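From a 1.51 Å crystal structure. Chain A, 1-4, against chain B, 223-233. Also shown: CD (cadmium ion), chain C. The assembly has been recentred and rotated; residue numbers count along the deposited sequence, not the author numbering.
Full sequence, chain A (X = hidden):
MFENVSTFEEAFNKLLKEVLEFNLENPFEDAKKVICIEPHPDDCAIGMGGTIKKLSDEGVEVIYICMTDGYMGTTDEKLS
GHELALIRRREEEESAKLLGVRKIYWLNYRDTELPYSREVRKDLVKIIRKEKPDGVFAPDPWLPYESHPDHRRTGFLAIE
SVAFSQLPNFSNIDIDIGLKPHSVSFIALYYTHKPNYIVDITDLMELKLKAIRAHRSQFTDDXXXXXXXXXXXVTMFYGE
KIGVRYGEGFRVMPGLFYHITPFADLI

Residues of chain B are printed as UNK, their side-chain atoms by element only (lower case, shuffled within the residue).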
# COMPACT_ATOMS: atom_id res chain seq x y z
N MSE A 1 32.90 -22.30 -24.86
CA MSE A 1 31.71 -22.78 -25.58
C MSE A 1 31.15 -21.72 -26.51
O MSE A 1 31.28 -20.52 -26.21
CB MSE A 1 30.56 -23.11 -24.57
CG MSE A 1 30.95 -24.36 -23.71
SE MSE A 1 29.68 -24.77 -22.35
CE MSE A 1 30.50 -23.58 -20.91
N PHE A 2 30.48 -22.16 -27.59
CA PHE A 2 29.92 -21.24 -28.57
C PHE A 2 30.93 -20.31 -29.18
O PHE A 2 30.68 -19.20 -29.64
CB PHE A 2 28.69 -20.41 -27.98
CG PHE A 2 27.37 -21.03 -28.26
CD1 PHE A 2 27.11 -22.39 -27.91
CD2 PHE A 2 26.34 -20.29 -28.76
CE1 PHE A 2 25.86 -23.01 -28.15
CE2 PHE A 2 25.12 -20.84 -28.94
CZ PHE A 2 24.80 -22.16 -28.69
N GLU A 3 32.15 -20.85 -29.30
CA GLU A 3 33.29 -20.11 -29.94
C GLU A 3 33.42 -20.43 -31.42
O GLU A 3 33.97 -19.61 -32.15
CB GLU A 3 34.58 -20.49 -29.21
CG GLU A 3 34.59 -19.70 -27.88
CD GLU A 3 35.56 -20.26 -26.99
OE1 GLU A 3 35.24 -21.28 -26.29
OE2 GLU A 3 36.64 -19.67 -26.98
N ASN A 4 32.78 -21.49 -31.85
CA ASN A 4 32.94 -21.84 -33.25
C ASN A 4 31.84 -21.43 -34.19
O ASN A 4 32.00 -21.42 -35.41
CB ASN A 4 33.28 -23.34 -33.30
CG ASN A 4 34.73 -23.59 -32.80
OD1 ASN A 4 35.49 -22.62 -32.50
ND2 ASN A 4 35.07 -24.81 -32.58
N UNK B 223 24.94 -24.63 -14.51
CA UNK B 223 24.24 -23.49 -15.08
C UNK B 223 25.01 -22.82 -16.18
O UNK B 223 24.43 -22.38 -17.16
c UNK B 223 23.63 -21.04 -14.48
c UNK B 223 22.58 -22.32 -11.73
c UNK B 223 23.91 -22.46 -13.91
c UNK B 223 22.79 -23.14 -13.06
N UNK B 224 26.37 -22.83 -16.02
CA UNK B 224 27.22 -22.19 -17.02
C UNK B 224 27.14 -22.90 -18.40
O UNK B 224 27.37 -22.26 -19.41
c UNK B 224 28.67 -22.11 -16.48
c UNK B 224 30.59 -17.84 -18.25
c UNK B 224 28.61 -17.47 -16.87
c UNK B 224 28.45 -18.85 -16.65
c UNK B 224 30.65 -21.43 -17.99
c UNK B 224 29.50 -21.15 -17.22
c UNK B 224 29.39 -19.73 -17.22
c UNK B 224 29.65 -16.97 -17.67
n UNK B 224 31.17 -20.25 -18.50
c UNK B 224 30.41 -19.20 -18.03
N UNK B 225 26.79 -24.21 -18.39
CA UNK B 225 26.60 -24.88 -19.67
C UNK B 225 25.52 -24.30 -20.54
O UNK B 225 25.52 -24.40 -21.73
o UNK B 225 29.76 -26.41 -19.42
c UNK B 225 27.44 -27.13 -18.76
c UNK B 225 26.27 -26.36 -19.47
o UNK B 225 28.66 -27.80 -20.78
c UNK B 225 28.75 -27.11 -19.68
N UNK B 226 24.55 -23.55 -19.90
CA UNK B 226 23.58 -22.82 -20.64
C UNK B 226 23.96 -21.36 -20.78
O UNK B 226 23.77 -20.71 -21.82
c UNK B 226 22.19 -22.96 -19.93
o UNK B 226 21.73 -24.34 -20.00
c UNK B 226 21.14 -22.02 -20.63
N UNK B 227 24.48 -20.82 -19.70
CA UNK B 227 24.75 -19.34 -19.69
C UNK B 227 25.94 -18.89 -20.54
O UNK B 227 25.88 -17.82 -21.15
c UNK B 227 20.86 -15.35 -17.26
c UNK B 227 24.89 -18.82 -18.21
c UNK B 227 21.34 -17.70 -17.32
c UNK B 227 23.10 -16.10 -17.87
c UNK B 227 22.44 -19.67 -17.43
c UNK B 227 23.39 -18.65 -17.79
c UNK B 227 20.39 -16.66 -17.08
c UNK B 227 22.72 -17.40 -17.61
c UNK B 227 22.19 -15.05 -17.58
n UNK B 227 21.20 -19.06 -17.19
N UNK B 228 27.04 -19.68 -20.73
CA UNK B 228 28.09 -19.23 -21.68
C UNK B 228 27.54 -19.17 -23.07
O UNK B 228 27.71 -18.15 -23.72
o UNK B 228 32.67 -19.81 -23.17
o UNK B 228 32.18 -20.53 -21.18
c UNK B 228 29.43 -20.03 -21.48
c UNK B 228 30.42 -19.42 -22.42
c UNK B 228 31.85 -20.00 -22.26
N UNK B 229 26.81 -20.21 -23.53
CA UNK B 229 26.19 -20.09 -24.89
C UNK B 229 25.22 -18.87 -25.00
O UNK B 229 25.28 -18.12 -25.94
c UNK B 229 26.73 -21.60 -22.99
c UNK B 229 26.29 -22.46 -24.24
c UNK B 229 25.40 -21.40 -25.04
N UNK B 230 24.43 -18.70 -23.94
CA UNK B 230 23.54 -17.49 -23.98
C UNK B 230 24.26 -16.17 -24.07
O UNK B 230 23.97 -15.35 -24.96
c UNK B 230 20.72 -16.06 -23.53
c UNK B 230 21.65 -16.34 -22.58
c UNK B 230 20.80 -14.57 -21.28
c UNK B 230 22.64 -17.57 -22.70
c UNK B 230 19.90 -14.28 -22.27
c UNK B 230 21.68 -15.65 -21.42
c UNK B 230 19.83 -14.96 -23.40
N UNK B 231 25.28 -16.02 -23.23
CA UNK B 231 26.02 -14.74 -23.17
C UNK B 231 26.76 -14.52 -24.47
O UNK B 231 26.85 -13.43 -24.98
c UNK B 231 27.10 -14.80 -22.06
c UNK B 231 27.41 -15.09 -19.55
c UNK B 231 25.69 -13.41 -20.35
c UNK B 231 26.37 -14.76 -20.67
N UNK B 232 27.38 -15.62 -25.07
CA UNK B 232 28.06 -15.36 -26.33
C UNK B 232 27.04 -15.06 -27.47
O UNK B 232 27.34 -14.24 -28.32
c UNK B 232 28.85 -16.65 -26.80
c UNK B 232 29.93 -17.03 -25.75
c UNK B 232 33.40 -17.22 -25.34
c UNK B 232 31.23 -17.38 -26.47
n UNK B 232 32.22 -17.83 -25.48
n UNK B 232 33.76 -16.25 -26.21
n UNK B 232 34.20 -17.75 -24.39
N UNK B 233 25.81 -15.66 -27.41
CA UNK B 233 24.80 -15.37 -28.43
C UNK B 233 24.34 -13.89 -28.34
O UNK B 233 24.23 -13.19 -29.37
c UNK B 233 22.60 -16.08 -29.43
o UNK B 233 24.12 -17.67 -28.47
c UNK B 233 23.61 -16.31 -28.31
CD CD C . 30.95 -27.13 -21.33

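Position 223 carries four carbons, forked at the first, with one arm two carbons long; nothing on chain A is within reach. It is Ile223(B).

Position 224 has one carbon, then fused five- and six-membered rings holding eight carbons and one nitrogen, and its rings come close to the end of Met1(A), so it is Trp224(B). Its CD1 lies 3.6 Å from Met1(A) CE, giving the selenomethionine's end an apolar neighbor.

At 225, three carbons end in two oxygens, both on the cadmium ion, and one oxygen reaches the end of Met1(A): Glu225(B), with OE1 at 2.4 Å and OE2 at 2.5 Å from CD. Its CA-to-CB bond points away from chain A, yet OE1 comes within 3.3 Å of Met1(A) CE.

Position 226 bears one carbon carrying an oxygen and a carbon, and points away: Thr226(B). Position 227 repeats the fused rings with one nitrogen, also pointing away: Trp227(B).

Position 228 again shows three carbons, the third with two oxygens, now pointing toward chain A. One oxygen meets the N-terminal nitrogen. This is Glu228(B): Met1(A) N donates to OE1 at 3.0 Å, a hydrogen bond that is also a salt bridge. OE2 accepts from Trp224(B) NE1 at 2.9 Å, one helical turn back.

At 229, three carbons close a ring onto the backbone nitrogen, and one ring carbon lies over a face of the Phe2(A) ring, making Pro229(B). Its CB sits 3.5 Å from the centroid of the Phe2(A) ring, 12° off the normal, a CH-pi contact.

Position 230 has one carbon and a six-carbon ring, directed away: Phe230(B). Position 231 has four carbons forked at the second, out of reach: Leu231(B).

Position 232 runs three carbons, a nitrogen, then a carbon with two more nitrogens; the chain nitrogen lies near the carbonyl oxygen of Met1(A), and Glu3(A) covers a face of the end group: Arg232(B). NE lies 2.9 Å from Met1(A) O, NH2 forms a salt bridge with Glu228(B) OE1 at 2.8 Å, and Glu3(A) CG is 3.7 Å from CZ.

Position 233 has one carbon carrying an oxygen and a carbon, and the oxygen comes close to the Phe2(A) ring: Thr233(B). OG1 gives its hydrogen to Pro229(B) O at 2.8 Å and rests 3.4 Å from Phe2(A) CE2.

The rule is spacing along a helix. Glu228(B) and Arg232(B), four residues apart, form a charged pair that meets the chain A terminus, whose Met1(A) N also donates to Glu3(A) OE1 at 2.9 Å. Thus OE1 of Glu228(B) serves both the terminal amine and the guanidinium. Beside this polar cluster, Pro229(B) packs on the aromatic face of Phe2(A), a buried apolar contact next to the charges.

Chain B, residues 223-233: IWETWEPFLRT
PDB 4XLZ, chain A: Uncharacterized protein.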